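Local coordinates for molybdopterin-guanine dinucleotide biosynthesis protein B (MobB) (Archaeoglobus fulgidus, PDB 2F1R), which probably binds GTP and is thought to act in the biosynthesis of the molybdopterin guanine dinucleotide cofactor, at residues Ser6-Ser11 and Glu122-Gly127; Asn83-Ile88 and Glu102-Ala107; Val114-Glu119 and Phe144-Val149; Asp135-Val138 and Lys142-Arg145. One frame throughout, in Å; residues are numbered along the deposited sequence.

Overall arrangement
All four contacts hang on one parallel sheet, ordered 33-37, 98-102, 4-9, 111-114, 129-133, 143-144. Interaction 1 joins the end of central strand 4-9, where the probable P-loop begins, to the loop before strand 129-133. Interaction 2, centred about 13 Å away, is nested within it along the chain and lies beyond strand 98-102, near the second subunit. Interaction 3, centred about 12 Å from interaction 1, alternates with it in sequence, and interaction 4 is centred about 5 Å from interaction 3, sharing Phe144 and Arg145. Interactions 2 and 4 are about 26 Å apart between centres, so the series runs from the dimer side to the outermost strand, 143-144, past the probable nucleotide-binding loop.

Interaction 1: residues Ser6-Ser11 and Glu122-Gly127; sequences SIVGTS and EHFRQG
Next to Phe124, whose ring packs against Gly9, the carboxylate atom Glu122 OE2 is gripped by two groups of one arginine, both at bent angles: Arg125 NH2 at 2.8 Å in a salt bridge, and Arg125 NE in a weak bond. The pair joins residues on either side of Phe124 in the 122-127 loop, whose ring packs on the end of strand 4-9, where Gly9 opens a strand-loop-helix of the Walker A kind, consistent with the P-loop NTPase clan. Ser11, the N-cap of the following helix, accepts from Gly14 N.

Phe124 lies across the strand end. Gly9 CA sits over one ring face in a CH-pi contact, 3.8 Å from the centroid and 25° off the normal, with Phe124 CZ its nearest ring atom. A glycine suits this spot because, at its backbone angles, a CB would run into the carbonyl O of Val8. Val8 CG2 reaches Phe124 CD1 at 3.7 Å, the two side chains sliding past each other in opposite directions. At the ring's edge stands Thr10 CG2, 3.8 Å from Phe124 CE2. In Thr10 the methyl is anti to the carbonyl carbon while OG1 (chi1 61°) falls between N and C; the hydroxyl bonds to Glu120, leaving the methyl for the aromatic edge. A serine in place of Phe124 would probably leave Gly9 CA and the methyls of Val8 and Thr10 without their apolar partner. Further along the loop, Gln126 NE2 closes on His123 O at 3.2 Å, tilted 35° from the carbonyl plane.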
loop_
_atom_site.group_PDB
_atom_site.type_symbol
_atom_site.label_atom_id
_atom_site.label_comp_id
_atom_site.label_asym_id
_atom_site.label_seq_id
_atom_site.Cartn_x
_atom_site.Cartn_y
_atom_site.Cartn_z
ATOM N N SER A 6 -1.786 17.732 10.153
ATOM C CA SER A 6 -2.591 17.996 8.963
ATOM C C SER A 6 -2.230 19.264 8.214
ATOM O O SER A 6 -2.048 20.326 8.818
ATOM C CB SER A 6 -4.046 18.121 9.363
ATOM O OG SER A 6 -4.451 16.924 9.972
ATOM N N ILE A 7 -2.209 19.187 6.888
ATOM C CA ILE A 7 -2.028 20.375 6.074
ATOM C C ILE A 7 -3.404 20.632 5.470
ATOM O O ILE A 7 -3.862 19.880 4.627
ATOM C CB ILE A 7 -0.913 20.191 4.979
ATOM C CG1 ILE A 7 0.403 19.721 5.603
ATOM C CG2 ILE A 7 -0.692 21.459 4.087
ATOM C CD1 ILE A 7 0.998 20.628 6.683
ATOM N N VAL A 8 -4.070 21.684 5.937
ATOM C CA VAL A 8 -5.419 21.947 5.552
ATOM C C VAL A 8 -5.512 23.312 4.847
ATOM O O VAL A 8 -4.580 24.130 4.927
ATOM C CB VAL A 8 -6.394 21.914 6.753
ATOM C CG1 VAL A 8 -6.316 20.529 7.494
ATOM C CG2 VAL A 8 -6.142 23.110 7.707
ATOM N N GLY A 9 -6.649 23.537 4.172
ATOM C CA GLY A 9 -6.975 24.867 3.707
ATOM C C GLY A 9 -7.728 24.908 2.382
ATOM O O GLY A 9 -8.279 23.902 1.947
ATOM N N THR A 10 -7.697 26.072 1.736
ATOM C CA THR A 10 -8.580 26.355 0.614
ATOM C C THR A 10 -8.019 26.088 -0.788
ATOM O O THR A 10 -8.777 26.057 -1.778
ATOM C CB THR A 10 -9.103 27.814 0.683
ATOM O OG1 THR A 10 -7.991 28.712 0.607
ATOM C CG2 THR A 10 -9.908 28.035 1.990
ATOM N N SER A 11 -6.717 25.882 -0.886
ATOM C CA SER A 11 -6.097 25.593 -2.187
ATOM C C SER A 11 -5.521 24.172 -2.263
ATOM O O SER A 11 -4.476 23.911 -1.692
ATOM C CB SER A 11 -4.976 26.593 -2.475
ATOM O OG SER A 11 -4.429 26.284 -3.748
ATOM N N GLU A 122 -10.954 30.810 9.709
ATOM C CA GLU A 122 -12.036 30.510 10.657
ATOM C C GLU A 122 -12.705 29.170 10.405
ATOM O O GLU A 122 -13.369 28.648 11.263
ATOM C CB GLU A 122 -13.077 31.645 10.682
ATOM C CG GLU A 122 -12.593 32.925 11.391
ATOM C CD GLU A 122 -12.161 32.660 12.840
ATOM O OE1 GLU A 122 -13.007 32.199 13.650
ATOM O OE2 GLU A 122 -10.958 32.883 13.161
ATOM N N HIS A 123 -12.525 28.622 9.223
ATOM C CA HIS A 123 -13.194 27.390 8.789
ATOM C C HIS A 123 -12.370 26.151 9.070
ATOM O O HIS A 123 -12.803 25.051 8.728
ATOM C CB HIS A 123 -13.455 27.444 7.290
ATOM C CG HIS A 123 -14.567 28.364 6.943
ATOM N ND1 HIS A 123 -15.885 28.055 7.206
ATOM C CD2 HIS A 123 -14.559 29.623 6.439
ATOM C CE1 HIS A 123 -16.642 29.080 6.853
ATOM N NE2 HIS A 123 -15.862 30.052 6.411
ATOM N N PHE A 124 -11.190 26.347 9.669
ATOM C CA PHE A 124 -10.264 25.264 9.977
ATOM C C PHE A 124 -9.880 25.163 11.445
ATOM O O PHE A 124 -8.790 24.737 11.754
ATOM C CB PHE A 124 -9.031 25.337 9.048
ATOM C CG PHE A 124 -9.408 25.312 7.575
ATOM C CD1 PHE A 124 -9.667 24.108 6.931
ATOM C CD2 PHE A 124 -9.595 26.515 6.865
ATOM C CE1 PHE A 124 -10.072 24.087 5.580
ATOM C CE2 PHE A 124 -10.002 26.501 5.512
ATOM C CZ PHE A 124 -10.241 25.279 4.874
ATOM N N ARG A 125 -10.819 25.499 12.335
ATOM C CA ARG A 125 -10.627 25.445 13.775
ATOM C C ARG A 125 -10.987 24.114 14.453
ATOM O O ARG A 125 -11.214 24.095 15.655
ATOM C CB ARG A 125 -11.422 26.587 14.461
ATOM C CG ARG A 125 -11.037 27.978 13.988
ATOM C CD ARG A 125 -11.630 29.153 14.838
ATOM N NE ARG A 125 -10.806 30.327 14.504
ATOM C CZ ARG A 125 -9.658 30.679 15.119
ATOM N NH1 ARG A 125 -9.219 30.008 16.185
ATOM N NH2 ARG A 125 -8.953 31.731 14.692
ATOM N N GLN A 126 -11.056 23.013 13.706
ATOM C CA GLN A 126 -11.445 21.712 14.291
ATOM C C GLN A 126 -10.353 21.060 15.163
ATOM O O GLN A 126 -10.638 20.195 15.998
ATOM C CB GLN A 126 -11.865 20.743 13.186
ATOM C CG GLN A 126 -13.039 21.277 12.282
ATOM C CD GLN A 126 -12.551 22.009 11.041
ATOM O OE1 GLN A 126 -11.372 22.352 10.921
ATOM N NE2 GLN A 126 -13.476 22.288 10.122
ATOM N N GLY A 127 -9.107 21.454 14.941
ATOM C CA GLY A 127 -8.005 21.073 15.838
ATOM C C GLY A 127 -7.138 22.271 16.127
ATOM O O GLY A 127 -7.460 23.378 15.709
#

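Interaction 2: residues Asn83-Ile88 and Glu102-Ala107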
loop_
_atom_site.group_PDB
_atom_site.type_symbol
_atom_site.label_atom_id
_atom_site.label_comp_id
_atom_site.label_asym_id
_atom_site.label_seq_id
_atom_site.Cartn_x
_atom_site.Cartn_y
_atom_site.Cartn_z
ATOM N N ASN A 83 -11.879 6.250 6.551
ATOM C CA ASN A 83 -12.054 7.607 7.066
ATOM C C ASN A 83 -11.331 7.819 8.415
ATOM O O ASN A 83 -11.298 8.922 8.944
ATOM C CB ASN A 83 -13.543 7.898 7.274
ATOM C CG ASN A 83 -14.255 8.239 6.005
ATOM O OD1 ASN A 83 -15.363 7.747 5.763
ATOM N ND2 ASN A 83 -13.658 9.099 5.188
ATOM N N ASP A 84 -10.735 6.759 8.946
ATOM C CA ASP A 84 -10.268 6.755 10.304
ATOM C C ASP A 84 -8.744 6.824 10.333
ATOM O O ASP A 84 -8.055 5.810 10.124
ATOM C CB ASP A 84 -10.772 5.503 11.010
ATOM C CG ASP A 84 -10.537 5.539 12.505
ATOM O OD1 ASP A 84 -9.566 6.175 12.916
ATOM O OD2 ASP A 84 -11.289 4.892 13.258
ATOM N N LEU A 85 -8.220 8.024 10.582
ATOM C CA LEU A 85 -6.791 8.244 10.601
ATOM C C LEU A 85 -6.018 7.400 11.624
ATOM O O LEU A 85 -4.878 7.024 11.380
ATOM C CB LEU A 85 -6.484 9.732 10.833
ATOM C CG LEU A 85 -6.491 10.674 9.647
ATOM C CD1 LEU A 85 -6.216 12.139 10.097
ATOM C CD2 LEU A 85 -5.471 10.218 8.562
ATOM N N ASP A 86 -6.613 7.131 12.775
ATOM C CA ASP A 86 -5.952 6.349 13.805
ATOM C C ASP A 86 -5.850 4.886 13.444
ATOM O O ASP A 86 -4.846 4.238 13.799
ATOM C CB ASP A 86 -6.691 6.447 15.130
ATOM C CG ASP A 86 -6.818 7.895 15.650
ATOM O OD1 ASP A 86 -5.841 8.691 15.561
ATOM O OD2 ASP A 86 -7.927 8.195 16.159
ATOM N N TRP A 87 -6.896 4.364 12.795
ATOM C CA TRP A 87 -6.908 3.012 12.246
ATOM C C TRP A 87 -5.836 2.925 11.167
ATOM O O TRP A 87 -5.129 1.949 11.105
ATOM C CB TRP A 87 -8.293 2.673 11.646
ATOM C CG TRP A 87 -8.478 1.259 11.208
ATOM C CD1 TRP A 87 -8.915 0.231 11.982
ATOM C CD2 TRP A 87 -8.223 0.689 9.900
ATOM N NE1 TRP A 87 -8.967 -0.930 11.249
ATOM C CE2 TRP A 87 -8.554 -0.682 9.970
ATOM C CE3 TRP A 87 -7.762 1.204 8.680
ATOM C CZ2 TRP A 87 -8.422 -1.553 8.874
ATOM C CZ3 TRP A 87 -7.626 0.325 7.587
ATOM C CH2 TRP A 87 -7.953 -1.022 7.701
ATOM N N ILE A 88 -5.702 3.956 10.332
ATOM C CA ILE A 88 -4.672 3.950 9.295
ATOM C C ILE A 88 -3.269 3.992 9.915
ATOM O O ILE A 88 -2.429 3.191 9.545
ATOM C CB ILE A 88 -4.858 5.062 8.245
ATOM C CG1 ILE A 88 -6.184 4.926 7.497
ATOM C CG2 ILE A 88 -3.752 5.027 7.180
ATOM C CD1 ILE A 88 -6.618 6.242 6.734
ATOM N N GLU A 102 -3.052 15.399 4.035
ATOM C CA GLU A 102 -3.444 16.448 3.095
ATOM C C GLU A 102 -4.947 16.471 3.245
ATOM O O GLU A 102 -5.673 15.544 2.837
ATOM C CB GLU A 102 -2.944 16.181 1.681
ATOM C CG GLU A 102 -3.284 17.209 0.628
ATOM C CD GLU A 102 -2.967 16.689 -0.804
ATOM O OE1 GLU A 102 -3.892 16.546 -1.648
ATOM O OE2 GLU A 102 -1.793 16.376 -1.077
ATOM N N GLY A 103 -5.406 17.491 3.971
ATOM C CA GLY A 103 -6.809 17.543 4.340
ATOM C C GLY A 103 -7.047 16.714 5.592
ATOM O O GLY A 103 -6.214 16.774 6.556
ATOM N N PHE A 104 -8.170 15.972 5.576
ATOM C CA PHE A 104 -8.742 15.418 6.805
ATOM C C PHE A 104 -8.910 16.484 7.899
ATOM O O PHE A 104 -8.716 16.190 9.087
ATOM C CB PHE A 104 -7.848 14.274 7.374
ATOM C CG PHE A 104 -7.830 13.048 6.531
ATOM C CD1 PHE A 104 -8.639 11.955 6.847
ATOM C CD2 PHE A 104 -7.003 12.965 5.411
ATOM C CE1 PHE A 104 -8.608 10.765 6.014
ATOM C CE2 PHE A 104 -6.972 11.769 4.584
ATOM C CZ PHE A 104 -7.778 10.707 4.896
ATOM N N SER A 105 -9.301 17.696 7.518
ATOM C CA SER A 105 -9.445 18.763 8.519
ATOM C C SER A 105 -10.379 18.411 9.689
ATOM O O SER A 105 -10.120 18.753 10.870
ATOM C CB SER A 105 -9.911 20.059 7.871
ATOM O OG SER A 105 -9.992 21.030 8.903
ATOM N N LYS A 106 -11.437 17.665 9.385
ATOM C CA LYS A 106 -12.458 17.375 10.399
ATOM C C LYS A 106 -12.066 16.277 11.371
ATOM O O LYS A 106 -12.805 15.988 12.350
ATOM C CB LYS A 106 -13.829 17.132 9.767
ATOM C CG LYS A 106 -14.230 18.130 8.661
ATOM C CD LYS A 106 -14.648 19.483 9.220
ATOM C CE LYS A 106 -15.350 20.397 8.160
ATOM N NZ LYS A 106 -16.514 19.770 7.452
ATOM N N ALA A 107 -10.871 15.717 11.181
ATOM C CA ALA A 107 -10.363 14.748 12.136
ATOM C C ALA A 107 -9.765 15.360 13.385
ATOM O O ALA A 107 -9.474 14.609 14.337
ATOM C CB ALA A 107 -9.372 13.780 11.472
#
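Leu85 lays its CD2 methyl over the middle of the Phe104 ring, 4.0 Å from the centroid and only 12° off the ring normal, a CH-pi contact made face-on. The other branch turns to the base of the same side chain: Leu85 CD1 lies 3.8 Å from Phe104 CB and equally far from Ala107 CB. A forked leucine fits here because its branches can cover ring and alanine together, with Leu85 CG resting 3.8 Å from Phe104 CD1. The small Ala107 admits that methyl from the far end of a short 3-10 turn, tied by Ala107 N to Phe104 O. Phe104 follows Gly103, whose own backbone angles would drive a CB into the carbonyl O of Glu102.

The leucine is carried on the first turn of helix 85-93. Asp84 is its N-cap: Asp84 OD1 accepts from Trp87 N at 3.2 Å, nearly straight at 167° although the donor lies well above the carboxylate plane, and a weaker bond comes from Asp86 N. Aspartate suits the post, offering a short acceptor to amides at a helix start.

Phe104 also forms a cation-pi pair with Arg38 and packs on Ala66 of the second subunit. Thus the contact joins the start of helix 85-93 to the loop leaving strand 98-102, with Val36 of strand 33-37 touching both Leu85 and Phe104.

Interaction 3: residues Val114-Glu119 and Phe144-Val149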
loop_
_atom_site.group_PDB
_atom_site.type_symbol
_atom_site.label_atom_id
_atom_site.label_comp_id
_atom_site.label_asym_id
_atom_site.label_seq_id
_atom_site.Cartn_x
_atom_site.Cartn_y
_atom_site.Cartn_z
ATOM N N VAL A 114 -3.353 26.554 5.262
ATOM C CA VAL A 114 -2.868 27.268 4.087
ATOM C C VAL A 114 -4.027 27.886 3.311
ATOM O O VAL A 114 -4.862 27.152 2.742
ATOM C CB VAL A 114 -2.044 26.349 3.168
ATOM C CG1 VAL A 114 -1.420 27.148 2.034
ATOM C CG2 VAL A 114 -0.975 25.619 3.967
ATOM N N VAL A 115 -4.102 29.214 3.344
ATOM C CA VAL A 115 -5.227 29.922 2.750
ATOM C C VAL A 115 -4.775 31.097 1.883
ATOM O O VAL A 115 -3.662 31.596 2.004
ATOM C CB VAL A 115 -6.226 30.427 3.803
ATOM C CG1 VAL A 115 -6.979 29.248 4.420
ATOM C CG2 VAL A 115 -5.540 31.286 4.895
ATOM N N LYS A 116 -5.656 31.486 0.977
ATOM C CA LYS A 116 -5.493 32.697 0.200
ATOM C C LYS A 116 -5.847 33.980 0.974
ATOM O O LYS A 116 -5.132 34.979 0.940
ATOM C CB LYS A 116 -6.393 32.615 -1.053
ATOM C CG LYS A 116 -6.059 33.773 -2.039
ATOM C CD LYS A 116 -4.792 33.485 -2.879
ATOM C CE LYS A 116 -4.679 34.481 -4.015
ATOM N NZ LYS A 116 -6.071 35.016 -4.124
ATOM N N LYS A 117 -6.966 33.952 1.663
ATOM C CA LYS A 117 -7.482 35.118 2.387
ATOM C C LYS A 117 -7.457 34.812 3.853
ATOM O O LYS A 117 -7.828 33.709 4.243
ATOM C CB LYS A 117 -8.948 35.354 1.999
ATOM C CG LYS A 117 -9.240 35.375 0.515
ATOM C CD LYS A 117 -10.754 35.308 0.316
ATOM C CE LYS A 117 -11.107 35.124 -1.159
ATOM N NZ LYS A 117 -9.925 34.658 -2.002
ATOM N N PRO A 118 -7.108 35.795 4.693
ATOM C CA PRO A 118 -7.009 35.550 6.161
ATOM C C PRO A 118 -8.317 35.057 6.836
ATOM O O PRO A 118 -8.259 34.221 7.731
ATOM C CB PRO A 118 -6.594 36.911 6.741
ATOM C CG PRO A 118 -6.214 37.768 5.557
ATOM C CD PRO A 118 -6.868 37.208 4.331
ATOM N N GLU A 119 -9.475 35.516 6.367
ATOM C CA GLU A 119 -10.786 35.168 6.936
ATOM C C GLU A 119 -11.201 33.699 6.693
ATOM O O GLU A 119 -12.071 33.194 7.417
ATOM C CB GLU A 119 -11.879 36.116 6.412
ATOM C CG GLU A 119 -12.104 36.065 4.825
ATOM C CD GLU A 119 -11.344 37.164 4.024
ATOM O OE1 GLU A 119 -10.111 37.375 4.195
ATOM O OE2 GLU A 119 -12.000 37.825 3.202
ATOM N N PHE A 144 3.489 32.372 8.266
ATOM C CA PHE A 144 4.495 32.305 7.213
ATOM C C PHE A 144 3.812 32.661 5.897
ATOM O O PHE A 144 2.606 32.475 5.733
ATOM C CB PHE A 144 5.054 30.859 7.088
ATOM C CG PHE A 144 5.688 30.337 8.351
ATOM C CD1 PHE A 144 7.007 30.687 8.696
ATOM C CD2 PHE A 144 4.966 29.540 9.209
ATOM C CE1 PHE A 144 7.588 30.247 9.892
ATOM C CE2 PHE A 144 5.542 29.090 10.385
ATOM C CZ PHE A 144 6.848 29.447 10.735
ATOM N N ARG A 145 4.585 33.182 4.973
ATOM C CA ARG A 145 4.144 33.319 3.585
ATOM C C ARG A 145 4.297 31.996 2.832
ATOM O O ARG A 145 5.086 31.173 3.224
ATOM C CB ARG A 145 4.957 34.417 2.895
ATOM C CG ARG A 145 4.815 35.790 3.530
ATOM C CD ARG A 145 5.853 36.770 3.019
ATOM N NE ARG A 145 5.837 36.902 1.568
ATOM C CZ ARG A 145 6.275 37.979 0.912
ATOM N NH1 ARG A 145 6.739 39.040 1.595
ATOM N NH2 ARG A 145 6.227 38.016 -0.425
ATOM N N ARG A 146 3.556 31.819 1.736
ATOM C CA ARG A 146 3.570 30.583 0.885
ATOM C C ARG A 146 4.979 30.105 0.501
ATOM O O ARG A 146 5.257 28.911 0.474
ATOM C CB ARG A 146 2.738 30.819 -0.403
ATOM C CG ARG A 146 1.385 30.061 -0.587
ATOM C CD ARG A 146 0.228 30.208 0.522
ATOM N NE ARG A 146 -0.402 31.525 0.684
ATOM C CZ ARG A 146 -1.372 32.067 -0.075
ATOM N NH1 ARG A 146 -1.892 31.412 -1.117
ATOM N NH2 ARG A 146 -1.819 33.297 0.211
ATOM N N ASP A 147 5.868 31.062 0.256
ATOM C CA ASP A 147 7.218 30.856 -0.251
ATOM C C ASP A 147 8.265 30.422 0.778
ATOM O O ASP A 147 9.396 30.095 0.429
ATOM C CB ASP A 147 7.691 32.186 -0.897
ATOM C CG ASP A 147 6.962 33.463 -0.317
ATOM O OD1 ASP A 147 5.696 33.585 -0.437
ATOM O OD2 ASP A 147 7.668 34.384 0.222
ATOM N N GLU A 148 7.920 30.460 2.055
ATOM C CA GLU A 148 8.941 30.339 3.088
ATOM C C GLU A 148 9.117 28.855 3.501
ATOM O O GLU A 148 9.072 28.494 4.688
ATOM C CB GLU A 148 8.556 31.216 4.293
ATOM C CG GLU A 148 8.671 32.738 4.091
ATOM C CD GLU A 148 8.412 33.485 5.399
ATOM O OE1 GLU A 148 7.245 33.596 5.807
ATOM O OE2 GLU A 148 9.363 33.962 6.036
ATOM N N VAL A 149 9.329 28.007 2.505
ATOM C CA VAL A 149 9.221 26.563 2.691
ATOM C C VAL A 149 10.240 26.035 3.656
ATOM O O VAL A 149 9.918 25.155 4.462
ATOM C CB VAL A 149 9.245 25.780 1.340
ATOM C CG1 VAL A 149 8.234 26.377 0.348
ATOM C CG2 VAL A 149 10.650 25.717 0.728
#
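The backbones come nearest at Val114 and Arg146, whose CA atoms are 7.9 Å apart, where the chain leaving strand 111-114 passes a type I beta turn from Arg145 to Glu148. Arg146 spans the gap with a folded chain: chi1 is -111°, away from the staggered positions, and bends at chi2 and chi3 (57° and 66°) swing the guanidinium over the other segment. Its aliphatic part is used first, Arg146 CD resting 3.8 Å from Val114 CG1.

Farther out, the flat cation is met on one face by a carbonyl. Val115 O stands 3.0 Å above the guanidinium plane, over its centre, and 3.1 Å from Arg146 NH2, yet it takes no hydrogen bond, since the N-H groups do not point at it. The Lys116 side chain crosses that of Arg146 at about a right angle, with Lys116 CD in the guanidinium plane at its edge, 4.0 Å from Arg146 NH1.

The turn is braced from within: Arg145 N donates to the anti lone pair of Glu148 OE1 at 2.8 Å, and Glu148 OE2 pairs with Arg151 of helix 149-160. Glutamate suits its place at that helix's N-cap, reaching both an amide and an arginine. A leucine in place of Arg146 would probably leave Val115 O without the cation it faces and the weak ion pair with Asp135 unmade.

The contact therefore joins the two loops probably by attraction between the carbonyl dipole and the cation, together with aliphatic packing, while Lys116 NZ, 6.3 Å from Arg146 NH1, carries a like charge and would probably be mildly unfavourable to it.

Interaction 4: residues Asp135-Val138 and Lys142-Arg145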
loop_
_atom_site.group_PDB
_atom_site.type_symbol
_atom_site.label_atom_id
_atom_site.label_comp_id
_atom_site.label_asym_id
_atom_site.label_seq_id
_atom_site.Cartn_x
_atom_site.Cartn_y
_atom_site.Cartn_z
ATOM N N ASP A 135 -0.006 34.587 2.047
ATOM C CA ASP A 135 0.812 35.725 1.538
ATOM C C ASP A 135 0.556 37.080 2.208
ATOM O O ASP A 135 1.429 37.938 2.289
ATOM C CB ASP A 135 0.724 35.797 0.007
ATOM C CG ASP A 135 1.641 34.769 -0.663
ATOM O OD1 ASP A 135 2.710 34.439 -0.097
ATOM O OD2 ASP A 135 1.317 34.311 -1.764
ATOM N N GLU A 136 -0.662 37.240 2.682
ATOM C CA GLU A 136 -1.095 38.379 3.465
ATOM C C GLU A 136 -0.958 38.021 4.949
ATOM O O GLU A 136 -1.339 36.918 5.381
ATOM C CB GLU A 136 -2.563 38.661 3.142
ATOM C CG GLU A 136 -3.049 39.966 3.722
ATOM C CD GLU A 136 -4.542 40.230 3.503
ATOM O OE1 GLU A 136 -4.991 41.162 4.182
ATOM O OE2 GLU A 136 -5.245 39.512 2.712
ATOM N N ARG A 137 -0.403 38.946 5.726
ATOM C CA ARG A 137 -0.326 38.765 7.166
ATOM C C ARG A 137 -1.649 38.410 7.814
ATOM O O ARG A 137 -2.700 38.959 7.498
ATOM C CB ARG A 137 0.346 39.974 7.849
ATOM C CG ARG A 137 0.003 40.207 9.317
ATOM C CD ARG A 137 0.757 41.482 9.885
ATOM N NE ARG A 137 2.175 41.172 10.098
ATOM C CZ ARG A 137 2.627 40.570 11.202
ATOM N NH1 ARG A 137 1.754 40.254 12.178
ATOM N NH2 ARG A 137 3.929 40.289 11.335
ATOM N N VAL A 138 -1.566 37.448 8.721
ATOM C CA VAL A 138 -2.699 36.958 9.461
ATOM C C VAL A 138 -2.446 37.238 10.970
ATOM O O VAL A 138 -1.325 37.072 11.442
ATOM C CB VAL A 138 -2.868 35.441 9.139
ATOM C CG1 VAL A 138 -3.569 34.688 10.232
ATOM C CG2 VAL A 138 -3.605 35.260 7.740
ATOM N N LYS A 142 0.920 32.047 14.582
ATOM C CA LYS A 142 2.213 31.952 13.914
ATOM C C LYS A 142 1.985 32.005 12.387
ATOM O O LYS A 142 1.113 31.320 11.864
ATOM C CB LYS A 142 2.904 30.656 14.326
ATOM C CG LYS A 142 4.310 30.533 13.869
ATOM C CD LYS A 142 5.289 30.885 14.973
ATOM C CE LYS A 142 6.646 31.329 14.363
ATOM N NZ LYS A 142 7.618 30.223 14.270
ATOM N N TRP A 143 2.758 32.817 11.683
ATOM C CA TRP A 143 2.429 33.135 10.298
ATOM C C TRP A 143 3.647 33.023 9.408
ATOM O O TRP A 143 4.706 33.498 9.762
ATOM C CB TRP A 143 1.782 34.541 10.187
ATOM C CG TRP A 143 1.766 35.069 8.761
ATOM C CD1 TRP A 143 1.079 34.530 7.677
ATOM C CD2 TRP A 143 2.469 36.216 8.249
ATOM N NE1 TRP A 143 1.340 35.261 6.550
ATOM C CE2 TRP A 143 2.176 36.303 6.866
ATOM C CE3 TRP A 143 3.326 37.166 8.823
ATOM C CZ2 TRP A 143 2.707 37.314 6.036
ATOM C CZ3 TRP A 143 3.863 38.165 8.004
ATOM C CH2 TRP A 143 3.535 38.231 6.608
ATOM N N PHE A 144 3.489 32.372 8.266
ATOM C CA PHE A 144 4.495 32.305 7.213
ATOM C C PHE A 144 3.812 32.661 5.897
ATOM O O PHE A 144 2.606 32.475 5.733
ATOM C CB PHE A 144 5.054 30.859 7.088
ATOM C CG PHE A 144 5.688 30.337 8.351
ATOM C CD1 PHE A 144 7.007 30.687 8.696
ATOM C CD2 PHE A 144 4.966 29.540 9.209
ATOM C CE1 PHE A 144 7.588 30.247 9.892
ATOM C CE2 PHE A 144 5.542 29.090 10.385
ATOM C CZ PHE A 144 6.848 29.447 10.735
ATOM N N ARG A 145 4.585 33.182 4.973
ATOM C CA ARG A 145 4.144 33.319 3.585
ATOM C C ARG A 145 4.297 31.996 2.832
ATOM O O ARG A 145 5.086 31.173 3.224
ATOM C CB ARG A 145 4.957 34.417 2.895
ATOM C CG ARG A 145 4.815 35.790 3.530
ATOM C CD ARG A 145 5.853 36.770 3.019
ATOM N NE ARG A 145 5.837 36.902 1.568
ATOM C CZ ARG A 145 6.275 37.979 0.912
ATOM N NH1 ARG A 145 6.739 39.040 1.595
ATOM N NH2 ARG A 145 6.227 38.016 -0.425
#
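Trp143 packs its indole against the loop that links strand 129-133 to strand 143-144, the outermost strand of the parallel sheet in this P-loop-type fold. Trp143 CB skirts Val138 O. With CG anti to the backbone N (chi1 165°), the indole is carried across the 135-138 loop. Trp143 CG passes under Val138 N at 4.1 Å, and Trp143 CD1 comes 4.3 Å from Val138 CB. At the pyrrole nitrogen, Trp143 NE1 is 3.4 Å from Glu136 O, but the angle is poor; its hydrogen bond goes to Cys134 O instead. Trp143 CE2 lies 3.5 Å from Arg137 CA, which makes a CH-pi contact over the six-membered ring, 20° off the normal. Beyond it, Trp143 CZ2 points its edge toward Asp135 O, and at the tip Trp143 CH2 meets Arg137 CB at 3.8 Å.

A large flat residue suits this place because a single ring can cover several loop residues while its N-H ties back to the strand's end. The Arg137 chain, bent at chi3, brings its guanidinium near the benzo ring, with Trp143 CE3 over one guanidinium face and Arg137 NH2 4.0 Å from Trp143 CZ3; the planes are 61° apart and hence not stacked. Arg145 N lies above the opposite face of the indole. Past the ring, the oppositely charged Asp135 and Arg145 remain beyond salt-bridge range; Asp135 OD1 lies nearest to Arg145 CB, at 3.7 Å.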